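Local coordinates for DNA mimic protein DMP12 (Neisseria meningitidis MC58, PDB 3W1O) that mimics DNA to bind the dimeric histone-like protein HU, partially preventing HU from binding DNA and probably acting as a regulator, at residues K99-I102 and H103-Y107. Residues are numbered along the deposited sequence; the frame is centred on the assembly and turned at random.
Sequences KNII and HVLEY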
loop_
_atom_site.group_PDB
_atom_site.type_symbol
_atom_site.label_atom_id
_atom_site.label_comp_id
_atom_site.label_asym_id
_atom_site.label_seq_id
_atom_site.Cartn_x
_atom_site.Cartn_y
_atom_site.Cartn_z
ATOM N N LYS A 99 6.187 -8.147 2.612
ATOM C CA LYS A 99 5.416 -9.188 1.979
ATOM C C LYS A 99 3.943 -8.818 1.878
ATOM O O LYS A 99 3.289 -9.135 0.883
ATOM C CB LYS A 99 5.518 -10.530 2.728
ATOM C CG LYS A 99 6.915 -11.215 2.616
ATOM C CD LYS A 99 6.975 -12.456 3.564
ATOM C CE LYS A 99 5.852 -13.442 3.181
ATOM N NZ LYS A 99 6.190 -14.708 3.821
ATOM N N ASN A 100 3.427 -8.205 2.936
ATOM C CA ASN A 100 2.046 -7.847 2.952
ATOM C C ASN A 100 1.738 -6.771 1.897
ATOM O O ASN A 100 0.678 -6.812 1.275
ATOM C CB ASN A 100 1.647 -7.388 4.341
ATOM C CG ASN A 100 1.541 -8.554 5.311
ATOM O OD1 ASN A 100 1.339 -9.687 4.880
ATOM N ND2 ASN A 100 1.708 -8.287 6.582
ATOM N N ILE A 101 2.648 -5.814 1.748
ATOM C CA ILE A 101 2.429 -4.748 0.747
ATOM C C ILE A 101 2.524 -5.391 -0.621
ATOM O O ILE A 101 1.636 -5.207 -1.466
ATOM C CB ILE A 101 3.461 -3.604 0.885
ATOM C CG1 ILE A 101 3.166 -2.820 2.159
ATOM C CG2 ILE A 101 3.377 -2.658 -0.326
ATOM C CD1 ILE A 101 4.280 -1.780 2.512
ATOM N N ILE A 102 3.527 -6.248 -0.796
ATOM C CA ILE A 102 3.663 -6.970 -2.078
ATOM C C ILE A 102 2.383 -7.719 -2.443
ATOM O O ILE A 102 1.934 -7.739 -3.618
ATOM C CB ILE A 102 4.891 -7.906 -2.066
ATOM C CG1 ILE A 102 6.194 -7.103 -2.152
ATOM C CG2 ILE A 102 4.800 -8.917 -3.222
ATOM C CD1 ILE A 102 7.465 -7.986 -1.798
ATOM N N HIS A 103 1.766 -8.318 -1.433
ATOM C CA HIS A 103 0.596 -9.112 -1.712
ATOM C C HIS A 103 -0.576 -8.274 -2.214
ATOM O O HIS A 103 -1.348 -8.718 -3.096
ATOM C CB HIS A 103 0.119 -9.843 -0.468
ATOM C CG HIS A 103 -0.953 -10.819 -0.785
ATOM N ND1 HIS A 103 -0.706 -11.966 -1.514
ATOM C CD2 HIS A 103 -2.293 -10.770 -0.587
ATOM C CE1 HIS A 103 -1.845 -12.612 -1.702
ATOM N NE2 HIS A 103 -2.823 -11.908 -1.148
ATOM N N VAL A 104 -0.773 -7.110 -1.583
ATOM C CA VAL A 104 -1.803 -6.173 -2.079
ATOM C C VAL A 104 -1.532 -5.802 -3.512
ATOM O O VAL A 104 -2.434 -5.804 -4.338
ATOM C CB VAL A 104 -1.825 -4.885 -1.252
ATOM C CG1 VAL A 104 -2.862 -3.857 -1.908
ATOM C CG2 VAL A 104 -2.266 -5.284 0.179
ATOM N N LEU A 105 -0.286 -5.524 -3.812
ATOM C CA LEU A 105 0.096 -5.172 -5.186
ATOM C C LEU A 105 -0.222 -6.322 -6.169
ATOM O O LEU A 105 -0.867 -6.125 -7.207
ATOM C CB LEU A 105 1.577 -4.762 -5.247
ATOM C CG LEU A 105 1.982 -3.589 -4.321
ATOM C CD1 LEU A 105 3.473 -3.310 -4.473
ATOM C CD2 LEU A 105 1.131 -2.320 -4.582
ATOM N N GLU A 106 0.180 -7.531 -5.825
ATOM C CA GLU A 106 -0.144 -8.697 -6.676
ATOM C C GLU A 106 -1.633 -8.879 -6.875
ATOM O O GLU A 106 -2.099 -9.163 -8.005
ATOM C CB GLU A 106 0.480 -9.980 -6.079
ATOM C CG GLU A 106 1.980 -9.941 -6.152
ATOM C CD GLU A 106 2.662 -11.174 -5.606
ATOM O OE1 GLU A 106 1.981 -11.974 -4.948
ATOM O OE2 GLU A 106 3.891 -11.323 -5.827
ATOM N N TYR A 107 -2.403 -8.713 -5.801
ATOM C CA TYR A 107 -3.817 -8.918 -5.877
ATOM C C TYR A 107 -4.407 -7.868 -6.837
ATOM O O TYR A 107 -5.364 -8.146 -7.594
ATOM C CB TYR A 107 -4.447 -8.731 -4.503
ATOM C CG TYR A 107 -5.900 -9.095 -4.403
ATOM C CD1 TYR A 107 -6.312 -10.294 -3.839
ATOM C CD2 TYR A 107 -6.893 -8.206 -4.845
ATOM C CE1 TYR A 107 -7.683 -10.632 -3.708
ATOM C CE2 TYR A 107 -8.243 -8.562 -4.760
ATOM C CZ TYR A 107 -8.630 -9.730 -4.180
ATOM O OH TYR A 107 -9.964 -10.016 -4.101
#
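Ile101 and Leu105, one helical turn apart, lie side by side and point the same way, with CG2 of Ile101 4.2 Å from CD1 of Leu105. That methyl of Ile101 is anti to its own backbone N, which sends it along the helix toward Leu105. CG of Leu105 in turn rests 3.3 Å from Ile101 O, lying against the same carbonyl that Leu105 N bonds at 3.0 Å. Ile102 and Glu106 repeat the pairing on the next face, where the glutamate chain runs extended beyond CG (chi2 -179°). Glu106 CG sits 3.4 Å from Ile102 O. At the far end of the chain the carboxylate oxygen Glu106 OE2 makes a van der Waals contact with the methyl Ile102 CG2, 3.7 Å away. Beneath the side chains are four i to i+4 alpha-helical bonds. The one from Glu106 N to Ile102 O is short, 2.8 Å, and nearly straight at 169°, whereas His103 N meets Lys99 O at a more bent 142°. Val104 lays CG2 3.5 Å from Asn100 O, the acceptor of its own N-H. His103 turns its ring away from the preceding turn, and NE2 is hydrogen-bonded to Glu35. The whole stretch is the middle of helix 96-111, an amphipathic helix in this small alpha+beta protein. Ile101 and Leu105 pack on Leu87 and Ile80 of helix 77-88, whose Lys84 and Gln88 touch Glu106, while Asn100 and Val104 lean on Val38 of the outer strand 37-40, so that this helix joins its neighbour to the antiparallel sheet.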